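Side-chain contacts in glycoside hydrolase family 31 (Trueperella pyogenes, PDB 5I0F), which degrades cycloalternan, a cyclic glucose oligosaccharide, probably by cleaving its alpha-glucosidic linkages through a covalent glycosyl-enzyme intermediate: residues P291-G296 with G381-L386; N302-Q307 with L601-P606; D315-E320 with M588-E593. All blocks are in the same frame, centred on the assembly; numbering follows the deposited sequence.

Contact 1. Residues P291-G296 with G381-L386; sequences PEWIFG and GIRVIL
A stack of the R383 guanidinium on the W293 indole joins two edges of the barrel floor: the 3-10 turn just before strand 297-300 and the first residue of strand 383-388. The planes are only 11° apart, with centres 3.8 Å from each other, a cation-pi geometry. R383 CZ sits over the face of the five-membered ring, at its CD1 side, 3.3 Å from W293 CD1. The aliphatic part of the arginine uses the same face, its CG poised 3.6 Å from the centroid of the six-membered ring in a CH-pi contact. A bend at chi2 (76°) turns the chain after CG, allowing methylenes and guanidinium to follow the length of the indole. P291 CG rests on the opposite face near the rim, so the tryptophan is held between proline and arginine. E292 adds a remote charge: its OE2 is 4.5 Å from R383 NH1 but well off the guanidinium plane, while its OE1 forms a salt bridge with R633. Strand 326-329 lies between the two barrel strands, and its V326 touches W293 as R383 pairs through its backbone with S325 and V327. This is packing at the N-terminal rim of a TIM barrel, the end remote from the sugars.

Contact 2. Residues N302-Q307 with L601-P606; sequences NEWNTQ and LRDRTP. With GLC (alpha-D-glucopyranose), chain C.
L601 opens the second segment's approach with a loose touch, its CD1 methyl 4.3 Å from E303 OE2. At R602 the backbone takes over: its N donates to a water, 3.1 Å away, that also lies 2.8 Å from E303 OE2 and within bonding distance of D603 OD1, with more acceptors around it than protons to offer. D603 makes the direct link. Its OD2 accepts from W304 NE1 at 3.0 Å, in a nearly straight bond (168°) that runs in the indole plane; the oxygen is met 58° out of the carboxylate plane, and the two planes stand 84° apart. The other oxygen, OD1, accepts a hydrogen bond from a second water, which in turn is weakly bonded to E303 N. Water thus fills the polar gap between the carboxylates of E303 and D603, while E303 OE1 is satisfied by the backbone N of H595 and H597. R604 folds back on its own segment, its NH1 giving a 2.8 Å bond to R602 O. Finally T605 sets its CG2 methyl at the indole edge, 3.9 Å from W304 CZ2, as its OG1 caps the backbone of N608 at the start of helix 606-613. On the facing segment, N302 ND2 donates to O5 of a bound glucose at 2.9 Å. Here the loops following the first and last strands of a TIM barrel meet at its sugar-binding mouth.

Contact 3. Residues D315-E320 with M588-E593; sequences DRHRNE and MQYHSE. With BGC (beta-D-glucopyranose), chain B; GLC (alpha-D-glucopyranose), chain D; GLC (alpha-D-glucopyranose), chain E.
Y590 meets H317 rim to rim, the two rings arriving from opposite directions with neither lying over the other's face. Their planes differ by 20° and their centroids are 5.8 Å apart; the phenol oxygen lies at the imidazole edge, near its plane. H317 NE2 and Y590 OH are 2.7 Å apart in a nearly straight hydrogen bond (170°) that either group could donate. With CG between the backbone N and the carbonyl carbon (chi1 73°), the tyrosine extends from the last barrel strand toward helix 307-320. The imidazole is held at both nitrogens, since ND1 is bonded to I322 O, and W607 packs against it edge-to-face. One turn of the same helix carries R316, whose NE and NH1 both grip E320 OE2, the former at 2.9 Å. Beyond Y590 the chain turns to the bound sugars: H591 NE2 lies 2.9 Å from both BGC O4 and BGC O3, and E593 OE2 accepts from O2 of the chain E glucose at 2.8 Å. The chemistry implies that a buried, nearly straight hydrogen bond holds the phenol oxygen, and with it the end of the side chain, in place against helix 307-320, just ahead of H591 and E593, whose side chains hydrogen-bond to sugar.

How the contacts relate
All three contacts belong to one TIM barrel, yet their chemistry follows their height in it. Contact 1 is partly buried at the N-terminal rim, where a flat charged group lies on an aromatic face. Contacts 2 and 3 are buried and depend on directed hydrogen bonds instead, contact 2 with waters among its carboxylates and contact 3 through a single ring-to-ring bond. Contacts 1 and 3 both reach the barrel sheet, whereas contacts 2 and 3 both involve helix 307-320. The latter two touch: their centres are 9 Å apart, T605 packs on Y590, and N302 N probably bonds to S592 O. Contact 1 touches neither. Only contacts 2 and 3 include residues bonded to sugar.

Contact 1. Residues P291-G296 with G381-L386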
loop_
_atom_site.group_PDB
_atom_site.type_symbol
_atom_site.label_atom_id
_atom_site.label_comp_id
_atom_site.label_asym_id
_atom_site.label_seq_id
_atom_site.Cartn_x
_atom_site.Cartn_y
_atom_site.Cartn_z
ATOM N N PRO A 291 -17.111 14.321 -4.600
ATOM C CA PRO A 291 -17.623 15.182 -5.659
ATOM C C PRO A 291 -17.520 14.505 -7.028
ATOM O O PRO A 291 -16.625 13.668 -7.228
ATOM C CB PRO A 291 -16.714 16.394 -5.579
ATOM C CG PRO A 291 -15.419 15.872 -5.060
ATOM C CD PRO A 291 -15.728 14.671 -4.216
ATOM N N GLU A 292 -18.400 14.871 -7.949
ATOM C CA GLU A 292 -18.451 14.213 -9.279
ATOM C C GLU A 292 -17.166 14.348 -10.103
ATOM O O GLU A 292 -16.869 13.489 -10.939
ATOM C CB GLU A 292 -19.653 14.677 -10.114
ATOM C CG GLU A 292 -19.755 16.177 -10.415
ATOM C CD GLU A 292 -18.801 16.684 -11.499
ATOM O OE1 GLU A 292 -18.628 15.961 -12.521
ATOM O OE2 GLU A 292 -18.242 17.822 -11.356
ATOM N N TRP A 293 -16.404 15.417 -9.872
ATOM C CA TRP A 293 -15.175 15.643 -10.655
ATOM C C TRP A 293 -14.091 14.581 -10.457
ATOM O O TRP A 293 -13.193 14.493 -11.298
ATOM C CB TRP A 293 -14.588 17.057 -10.456
ATOM C CG TRP A 293 -14.308 17.514 -9.009
ATOM C CD1 TRP A 293 -15.115 18.318 -8.244
ATOM C CD2 TRP A 293 -13.148 17.242 -8.212
ATOM N NE1 TRP A 293 -14.528 18.551 -7.023
ATOM C CE2 TRP A 293 -13.333 17.890 -6.966
ATOM C CE3 TRP A 293 -11.967 16.519 -8.423
ATOM C CZ2 TRP A 293 -12.382 17.848 -5.951
ATOM C CZ3 TRP A 293 -11.011 16.478 -7.394
ATOM C CH2 TRP A 293 -11.236 17.134 -6.173
ATOM N N ILE A 294 -14.169 13.760 -9.403
ATOM C CA ILE A 294 -13.218 12.649 -9.274
ATOM C C ILE A 294 -13.333 11.612 -10.401
ATOM O O ILE A 294 -12.395 10.855 -10.626
ATOM C CB ILE A 294 -13.224 11.948 -7.894
ATOM C CG1 ILE A 294 -14.523 11.197 -7.625
ATOM C CG2 ILE A 294 -12.909 12.951 -6.780
ATOM C CD1 ILE A 294 -14.402 10.090 -6.614
ATOM N N PHE A 295 -14.452 11.617 -11.137
ATOM C CA PHE A 295 -14.716 10.612 -12.157
ATOM C C PHE A 295 -14.278 10.955 -13.568
ATOM O O PHE A 295 -14.440 10.123 -14.475
ATOM C CB PHE A 295 -16.197 10.239 -12.139
ATOM C CG PHE A 295 -16.613 9.546 -10.881
ATOM C CD1 PHE A 295 -16.048 8.332 -10.532
ATOM C CD2 PHE A 295 -17.582 10.080 -10.071
ATOM C CE1 PHE A 295 -16.434 7.683 -9.369
ATOM C CE2 PHE A 295 -17.980 9.433 -8.901
ATOM C CZ PHE A 295 -17.396 8.244 -8.551
ATOM N N GLY A 296 -13.730 12.154 -13.778
ATOM C CA GLY A 296 -13.119 12.476 -15.079
ATOM C C GLY A 296 -11.694 11.927 -15.179
ATOM O O GLY A 296 -11.201 11.286 -14.263
ATOM N N GLY A 381 -12.530 24.065 -15.342
ATOM C CA GLY A 381 -13.105 22.858 -14.783
ATOM C C GLY A 381 -12.108 21.779 -14.401
ATOM O O GLY A 381 -12.470 20.624 -14.374
ATOM N N ILE A 382 -10.865 22.157 -14.084
ATOM C CA ILE A 382 -9.808 21.219 -13.706
ATOM C C ILE A 382 -9.438 21.488 -12.248
ATOM O O ILE A 382 -9.127 22.632 -11.884
ATOM C CB ILE A 382 -8.562 21.395 -14.612
ATOM C CG1 ILE A 382 -8.927 21.141 -16.083
ATOM C CG2 ILE A 382 -7.447 20.441 -14.203
ATOM C CD1 ILE A 382 -7.861 21.559 -17.077
ATOM N N ARG A 383 -9.428 20.430 -11.435
ATOM C CA ARG A 383 -8.997 20.528 -10.030
ATOM C C ARG A 383 -7.515 20.172 -9.886
ATOM O O ARG A 383 -6.955 19.492 -10.738
ATOM C CB ARG A 383 -9.874 19.662 -9.136
ATOM C CG ARG A 383 -11.174 20.336 -8.725
ATOM C CD ARG A 383 -12.210 20.372 -9.833
ATOM N NE ARG A 383 -13.468 20.960 -9.340
ATOM C CZ ARG A 383 -14.600 21.026 -10.038
ATOM N NH1 ARG A 383 -14.679 20.534 -11.268
ATOM N NH2 ARG A 383 -15.676 21.585 -9.493
ATOM N N VAL A 384 -6.889 20.659 -8.809
ATOM C CA VAL A 384 -5.432 20.556 -8.649
ATOM C C VAL A 384 -5.096 19.805 -7.361
ATOM O O VAL A 384 -5.566 20.167 -6.281
ATOM C CB VAL A 384 -4.769 21.964 -8.651
ATOM C CG1 VAL A 384 -3.255 21.869 -8.448
ATOM C CG2 VAL A 384 -5.084 22.706 -9.944
ATOM N N ILE A 385 -4.303 18.739 -7.487
ATOM C CA ILE A 385 -3.884 17.903 -6.349
ATOM C C ILE A 385 -2.355 17.994 -6.184
ATOM O O ILE A 385 -1.643 17.844 -7.163
ATOM C CB ILE A 385 -4.262 16.421 -6.611
ATOM C CG1 ILE A 385 -5.764 16.262 -6.903
ATOM C CG2 ILE A 385 -3.806 15.506 -5.482
ATOM C CD1 ILE A 385 -6.684 16.469 -5.753
ATOM N N LEU A 386 -1.857 18.207 -4.959
ATOM C CA LEU A 386 -0.423 18.258 -4.696
ATOM C C LEU A 386 0.057 17.055 -3.900
ATOM O O LEU A 386 -0.609 16.610 -2.947
ATOM C CB LEU A 386 -0.052 19.520 -3.915
ATOM C CG LEU A 386 -0.426 20.864 -4.543
ATOM C CD1 LEU A 386 0.125 22.011 -3.703
ATOM C CD2 LEU A 386 0.072 20.971 -5.979
#

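Contact 2. Residues N302-Q307 with L601-P606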
loop_
_atom_site.group_PDB
_atom_site.type_symbol
_atom_site.label_atom_id
_atom_site.label_comp_id
_atom_site.label_asym_id
_atom_site.label_seq_id
_atom_site.Cartn_x
_atom_site.Cartn_y
_atom_site.Cartn_z
ATOM N N ASN A 302 5.441 12.925 -13.094
ATOM C CA ASN A 302 6.394 13.457 -12.123
ATOM C C ASN A 302 7.315 14.560 -12.697
ATOM O O ASN A 302 7.762 15.431 -11.948
ATOM C CB ASN A 302 7.224 12.347 -11.473
ATOM C CG ASN A 302 8.108 12.882 -10.353
ATOM O OD1 ASN A 302 9.291 13.224 -10.577
ATOM N ND2 ASN A 302 7.543 13.021 -9.174
ATOM N N GLU A 303 7.567 14.540 -14.020
ATOM C CA GLU A 303 8.465 15.519 -14.639
ATOM C C GLU A 303 7.779 16.809 -15.061
ATOM O O GLU A 303 8.395 17.627 -15.726
ATOM C CB GLU A 303 9.262 14.870 -15.793
ATOM C CG GLU A 303 10.150 13.777 -15.224
ATOM C CD GLU A 303 11.177 13.217 -16.176
ATOM O OE1 GLU A 303 12.125 12.606 -15.653
ATOM O OE2 GLU A 303 11.037 13.325 -17.409
ATOM N N TRP A 304 6.516 17.001 -14.673
ATOM C CA TRP A 304 5.871 18.306 -14.842
ATOM C C TRP A 304 6.223 19.123 -13.603
ATOM O O TRP A 304 5.453 19.165 -12.643
ATOM C CB TRP A 304 4.372 18.164 -14.968
ATOM C CG TRP A 304 3.949 17.295 -16.102
ATOM C CD1 TRP A 304 4.685 16.927 -17.198
ATOM C CD2 TRP A 304 2.665 16.737 -16.277
ATOM N NE1 TRP A 304 3.939 16.130 -18.022
ATOM C CE2 TRP A 304 2.693 15.982 -17.473
ATOM C CE3 TRP A 304 1.484 16.778 -15.529
ATOM C CZ2 TRP A 304 1.579 15.303 -17.952
ATOM C CZ3 TRP A 304 0.362 16.081 -16.019
ATOM C CH2 TRP A 304 0.432 15.356 -17.207
ATOM N N ASN A 305 7.398 19.740 -13.631
ATOM C CA ASN A 305 7.963 20.369 -12.438
ATOM C C ASN A 305 8.086 21.890 -12.534
ATOM O O ASN A 305 8.836 22.506 -11.775
ATOM C CB ASN A 305 9.270 19.712 -12.023
ATOM C CG ASN A 305 10.438 20.060 -12.926
ATOM O OD1 ASN A 305 10.274 20.344 -14.119
ATOM N ND2 ASN A 305 11.635 20.028 -12.358
ATOM N N THR A 306 7.339 22.478 -13.458
ATOM C CA THR A 306 7.254 23.923 -13.593
ATOM C C THR A 306 5.842 24.238 -13.990
ATOM O O THR A 306 5.121 23.376 -14.534
ATOM C CB THR A 306 8.207 24.527 -14.677
ATOM O OG1 THR A 306 7.805 24.114 -15.985
ATOM C CG2 THR A 306 9.639 24.136 -14.456
ATOM N N GLN A 307 5.460 25.483 -13.749
ATOM C CA GLN A 307 4.132 25.965 -14.127
ATOM C C GLN A 307 3.951 25.875 -15.637
ATOM O O GLN A 307 2.870 25.497 -16.139
ATOM C CB GLN A 307 3.954 27.404 -13.614
ATOM C CG GLN A 307 2.525 27.929 -13.656
ATOM C CD GLN A 307 2.360 29.233 -12.880
ATOM O OE1 GLN A 307 3.053 29.473 -11.862
ATOM N NE2 GLN A 307 1.423 30.071 -13.331
ATOM N N LEU A 601 11.382 11.561 -23.483
ATOM C CA LEU A 601 10.307 11.881 -22.537
ATOM C C LEU A 601 9.537 10.623 -22.177
ATOM O O LEU A 601 9.219 9.815 -23.050
ATOM C CB LEU A 601 9.343 12.918 -23.144
ATOM C CG LEU A 601 8.303 13.615 -22.254
ATOM C CD1 LEU A 601 8.994 14.316 -21.086
ATOM C CD2 LEU A 601 7.495 14.612 -23.087
ATOM N N ARG A 602 9.227 10.460 -20.890
ATOM C CA ARG A 602 8.541 9.260 -20.436
ATOM C C ARG A 602 7.086 9.475 -19.995
ATOM O O ARG A 602 6.482 8.572 -19.457
ATOM C CB ARG A 602 9.385 8.571 -19.375
ATOM C CG ARG A 602 10.501 7.763 -20.016
ATOM C CD ARG A 602 11.165 6.867 -19.031
ATOM N NE ARG A 602 12.181 6.017 -19.640
ATOM C CZ ARG A 602 12.935 5.182 -18.935
ATOM N NH1 ARG A 602 12.799 5.113 -17.628
ATOM N NH2 ARG A 602 13.846 4.435 -19.535
ATOM N N ASP A 603 6.518 10.650 -20.278
ATOM C CA ASP A 603 5.115 10.915 -19.972
ATOM C C ASP A 603 4.224 9.813 -20.571
ATOM O O ASP A 603 4.495 9.341 -21.686
ATOM C CB ASP A 603 4.648 12.275 -20.538
ATOM C CG ASP A 603 5.404 13.489 -19.952
ATOM O OD1 ASP A 603 6.293 13.313 -19.059
ATOM O OD2 ASP A 603 5.076 14.638 -20.370
ATOM N N ARG A 604 3.153 9.462 -19.841
ATOM C CA ARG A 604 2.118 8.545 -20.302
ATOM C C ARG A 604 0.919 9.285 -20.903
ATOM O O ARG A 604 -0.220 8.775 -20.921
ATOM C CB ARG A 604 1.672 7.609 -19.179
ATOM C CG ARG A 604 2.421 6.281 -19.162
ATOM C CD ARG A 604 3.898 6.462 -18.866
ATOM N NE ARG A 604 4.506 5.176 -18.554
ATOM C CZ ARG A 604 5.808 4.881 -18.601
ATOM N NH1 ARG A 604 6.727 5.777 -18.988
ATOM N NH2 ARG A 604 6.193 3.662 -18.276
ATOM N N THR A 605 1.182 10.482 -21.410
ATOM C CA THR A 605 0.176 11.207 -22.177
ATOM C C THR A 605 -0.094 10.480 -23.496
ATOM O O THR A 605 0.787 9.828 -24.025
ATOM C CB THR A 605 0.644 12.617 -22.516
ATOM O OG1 THR A 605 1.901 12.541 -23.221
ATOM C CG2 THR A 605 0.795 13.461 -21.241
ATOM N N PRO A 606 -1.302 10.623 -24.052
ATOM C CA PRO A 606 -1.592 9.937 -25.304
ATOM C C PRO A 606 -0.662 10.330 -26.440
ATOM O O PRO A 606 -0.226 9.467 -27.223
ATOM C CB PRO A 606 -3.043 10.350 -25.584
ATOM C CG PRO A 606 -3.639 10.560 -24.231
ATOM C CD PRO A 606 -2.526 11.166 -23.421
HETATM C C1 GLC C . 9.313 11.241 -6.595
HETATM C C2 GLC C . 10.739 11.081 -6.042
HETATM C C3 GLC C . 10.929 11.867 -4.751
HETATM C C4 GLC C . 10.459 13.307 -4.936
HETATM C C5 GLC C . 9.009 13.320 -5.413
HETATM C C6 GLC C . 8.465 14.730 -5.618
HETATM O O2 GLC C . 11.032 9.700 -5.796
HETATM O O3 GLC C . 12.307 11.829 -4.353
HETATM O O4 GLC C . 10.579 14.011 -3.690
HETATM O O5 GLC C . 8.930 12.618 -6.657
HETATM O O6 GLC C . 9.176 15.386 -6.661
HETATM O O HOH W 1 8.681 12.055 -18.321
HETATM O O HOH W 2 6.046 14.106 -16.380
HETATM O O HOH W 3 11.940 11.586 -19.337
#

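Contact 3. Residues D315-E320 with M588-E593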
loop_
_atom_site.group_PDB
_atom_site.type_symbol
_atom_site.label_atom_id
_atom_site.label_comp_id
_atom_site.label_asym_id
_atom_site.label_seq_id
_atom_site.Cartn_x
_atom_site.Cartn_y
_atom_site.Cartn_z
ATOM N N ASP A 315 -3.084 22.648 -21.803
ATOM C CA ASP A 315 -3.443 23.234 -23.109
ATOM C C ASP A 315 -3.508 22.128 -24.186
ATOM O O ASP A 315 -4.382 22.152 -25.044
ATOM C CB ASP A 315 -2.469 24.337 -23.548
ATOM C CG ASP A 315 -2.511 25.575 -22.655
ATOM O OD1 ASP A 315 -3.463 25.751 -21.824
ATOM O OD2 ASP A 315 -1.570 26.397 -22.780
ATOM N N ARG A 316 -2.611 21.151 -24.120
ATOM C CA ARG A 316 -2.634 20.059 -25.103
ATOM C C ARG A 316 -3.901 19.201 -24.969
ATOM O O ARG A 316 -4.538 18.894 -25.968
ATOM C CB ARG A 316 -1.363 19.227 -25.051
ATOM C CG ARG A 316 -1.218 18.212 -26.179
ATOM C CD ARG A 316 -0.947 18.855 -27.525
ATOM N NE ARG A 316 -0.772 17.858 -28.583
ATOM C CZ ARG A 316 0.378 17.262 -28.910
ATOM N NH1 ARG A 316 0.387 16.368 -29.892
ATOM N NH2 ARG A 316 1.523 17.547 -28.287
ATOM N N HIS A 317 -4.269 18.851 -23.737
ATOM C CA HIS A 317 -5.549 18.171 -23.499
ATOM C C HIS A 317 -6.713 18.931 -24.170
ATOM O O HIS A 317 -7.527 18.351 -24.885
ATOM C CB HIS A 317 -5.810 17.994 -22.009
ATOM C CG HIS A 317 -5.234 16.734 -21.457
ATOM N ND1 HIS A 317 -5.809 15.508 -21.679
ATOM C CD2 HIS A 317 -4.108 16.498 -20.735
ATOM C CE1 HIS A 317 -5.065 14.568 -21.122
ATOM N NE2 HIS A 317 -4.038 15.145 -20.521
ATOM N N ARG A 318 -6.773 20.227 -23.941
ATOM C CA ARG A 318 -7.846 21.040 -24.499
ATOM C C ARG A 318 -7.779 21.051 -26.033
ATOM O O ARG A 318 -8.794 20.851 -26.708
ATOM C CB ARG A 318 -7.735 22.462 -23.936
ATOM C CG ARG A 318 -8.682 23.483 -24.559
ATOM C CD ARG A 318 -8.095 24.888 -24.455
ATOM N NE ARG A 318 -8.713 25.661 -23.392
ATOM C CZ ARG A 318 -8.170 26.729 -22.785
ATOM N NH1 ARG A 318 -6.935 27.179 -23.067
ATOM N NH2 ARG A 318 -8.883 27.349 -21.860
ATOM N N ASN A 319 -6.589 21.278 -26.580
ATOM C CA ASN A 319 -6.449 21.333 -28.048
ATOM C C ASN A 319 -6.706 19.999 -28.716
ATOM O O ASN A 319 -7.193 19.966 -29.838
ATOM C CB ASN A 319 -5.084 21.863 -28.443
ATOM C CG ASN A 319 -4.933 23.325 -28.123
ATOM O OD1 ASN A 319 -5.902 24.090 -28.174
ATOM N ND2 ASN A 319 -3.731 23.729 -27.788
ATOM N N GLU A 320 -6.387 18.904 -28.025
ATOM C CA GLU A 320 -6.666 17.576 -28.557
ATOM C C GLU A 320 -8.115 17.095 -28.319
ATOM O O GLU A 320 -8.485 16.047 -28.809
ATOM C CB GLU A 320 -5.651 16.553 -28.017
ATOM C CG GLU A 320 -4.198 16.797 -28.438
ATOM C CD GLU A 320 -3.907 16.536 -29.914
ATOM O OE1 GLU A 320 -4.782 16.046 -30.657
ATOM O OE2 GLU A 320 -2.762 16.804 -30.330
ATOM N N MET A 588 -9.833 6.883 -13.041
ATOM C CA MET A 588 -9.131 6.760 -14.317
ATOM C C MET A 588 -7.994 7.782 -14.351
ATOM O O MET A 588 -8.246 8.996 -14.318
ATOM C CB MET A 588 -10.112 7.003 -15.469
ATOM C CG MET A 588 -9.474 6.874 -16.838
ATOM S SD MET A 588 -10.615 7.409 -18.130
ATOM C CE MET A 588 -9.676 6.873 -19.560
ATOM N N GLN A 589 -6.756 7.304 -14.443
ATOM C CA GLN A 589 -5.590 8.149 -14.271
ATOM C C GLN A 589 -4.377 7.618 -15.006
ATOM O O GLN A 589 -4.073 6.419 -14.925
ATOM C CB GLN A 589 -5.265 8.223 -12.767
ATOM C CG GLN A 589 -4.061 9.078 -12.368
ATOM C CD GLN A 589 -2.897 8.316 -11.727
ATOM O OE1 GLN A 589 -2.098 8.899 -10.994
ATOM N NE2 GLN A 589 -2.797 7.013 -11.994
ATOM N N TYR A 590 -3.656 8.508 -15.675
ATOM C CA TYR A 590 -2.322 8.167 -16.220
ATOM C C TYR A 590 -1.242 8.893 -15.415
ATOM O O TYR A 590 -1.481 9.958 -14.859
ATOM C CB TYR A 590 -2.223 8.433 -17.725
ATOM C CG TYR A 590 -2.149 9.896 -18.137
ATOM C CD1 TYR A 590 -0.944 10.605 -18.051
ATOM C CD2 TYR A 590 -3.276 10.560 -18.658
ATOM C CE1 TYR A 590 -0.873 11.942 -18.442
ATOM C CE2 TYR A 590 -3.209 11.887 -19.058
ATOM C CZ TYR A 590 -2.018 12.578 -18.952
ATOM O OH TYR A 590 -1.962 13.893 -19.355
ATOM N N HIS A 591 -0.054 8.302 -15.382
ATOM C CA HIS A 591 1.046 8.781 -14.541
ATOM C C HIS A 591 2.389 8.294 -15.089
ATOM O O HIS A 591 2.455 7.294 -15.800
ATOM C CB HIS A 591 0.806 8.313 -13.092
ATOM C CG HIS A 591 1.837 8.765 -12.099
ATOM N ND1 HIS A 591 2.292 10.061 -12.029
ATOM C CD2 HIS A 591 2.450 8.100 -11.088
ATOM C CE1 HIS A 591 3.200 10.156 -11.066
ATOM N NE2 HIS A 591 3.305 8.978 -10.472
ATOM N N SER A 592 3.452 9.005 -14.753
ATOM C CA SER A 592 4.809 8.596 -15.110
ATOM C C SER A 592 5.827 8.872 -14.005
ATOM O O SER A 592 5.820 9.930 -13.348
ATOM C CB SER A 592 5.269 9.287 -16.393
ATOM O OG SER A 592 5.252 10.707 -16.278
ATOM N N GLU A 593 6.724 7.921 -13.845
ATOM C CA GLU A 593 7.780 8.000 -12.840
ATOM C C GLU A 593 8.883 8.984 -13.244
ATOM O O GLU A 593 9.170 9.167 -14.422
ATOM C CB GLU A 593 8.385 6.595 -12.660
ATOM C CG GLU A 593 9.376 6.461 -11.505
ATOM C CD GLU A 593 9.834 5.024 -11.309
ATOM O OE1 GLU A 593 10.101 4.334 -12.301
ATOM O OE2 GLU A 593 9.928 4.575 -10.150
HETATM C C2 BGC B . 4.502 7.088 -5.815
HETATM C C3 BGC B . 4.712 7.518 -7.279
HETATM C C4 BGC B . 5.324 8.915 -7.309
HETATM C C5 BGC B . 6.615 8.969 -6.478
HETATM C C6 BGC B . 7.078 10.416 -6.367
HETATM C C1 BGC B . 5.225 7.880 -4.696
HETATM O O2 BGC B . 4.123 5.724 -5.544
HETATM O O3 BGC B . 3.472 7.476 -7.990
HETATM O O4 BGC B . 5.598 9.313 -8.666
HETATM O O5 BGC B . 6.486 8.408 -5.146
HETATM O O6 BGC B . 8.388 10.487 -5.796
HETATM C C1 GLC D . 14.435 4.183 -8.883
HETATM C C2 GLC D . 13.861 4.647 -10.218
HETATM C C3 GLC D . 13.685 6.165 -10.226
HETATM C C4 GLC D . 12.852 6.627 -9.028
HETATM C C5 GLC D . 13.519 6.120 -7.741
HETATM C C6 GLC D . 12.828 6.505 -6.429
HETATM O O1 GLC D . 15.774 4.673 -8.734
HETATM O O2 GLC D . 14.737 4.252 -11.282
HETATM O O3 GLC D . 13.079 6.542 -11.464
HETATM O O4 GLC D . 12.749 8.055 -8.992
HETATM O O5 GLC D . 13.628 4.683 -7.815
HETATM O O6 GLC D . 11.390 6.453 -6.495
HETATM C C1 GLC E . 10.854 5.115 -6.612
HETATM C C2 GLC E . 9.351 5.216 -6.883
HETATM C C3 GLC E . 8.609 5.674 -5.633
HETATM C C4 GLC E . 8.904 4.716 -4.490
HETATM C C5 GLC E . 10.420 4.711 -4.272
HETATM C C6 GLC E . 10.857 3.806 -3.132
HETATM O O2 GLC E . 9.123 6.112 -7.975
HETATM O O3 GLC E . 7.199 5.710 -5.902
HETATM O O4 GLC E . 8.191 5.119 -3.303
HETATM O O5 GLC E . 11.103 4.292 -5.469
HETATM O O6 GLC E . 10.720 2.416 -3.466
#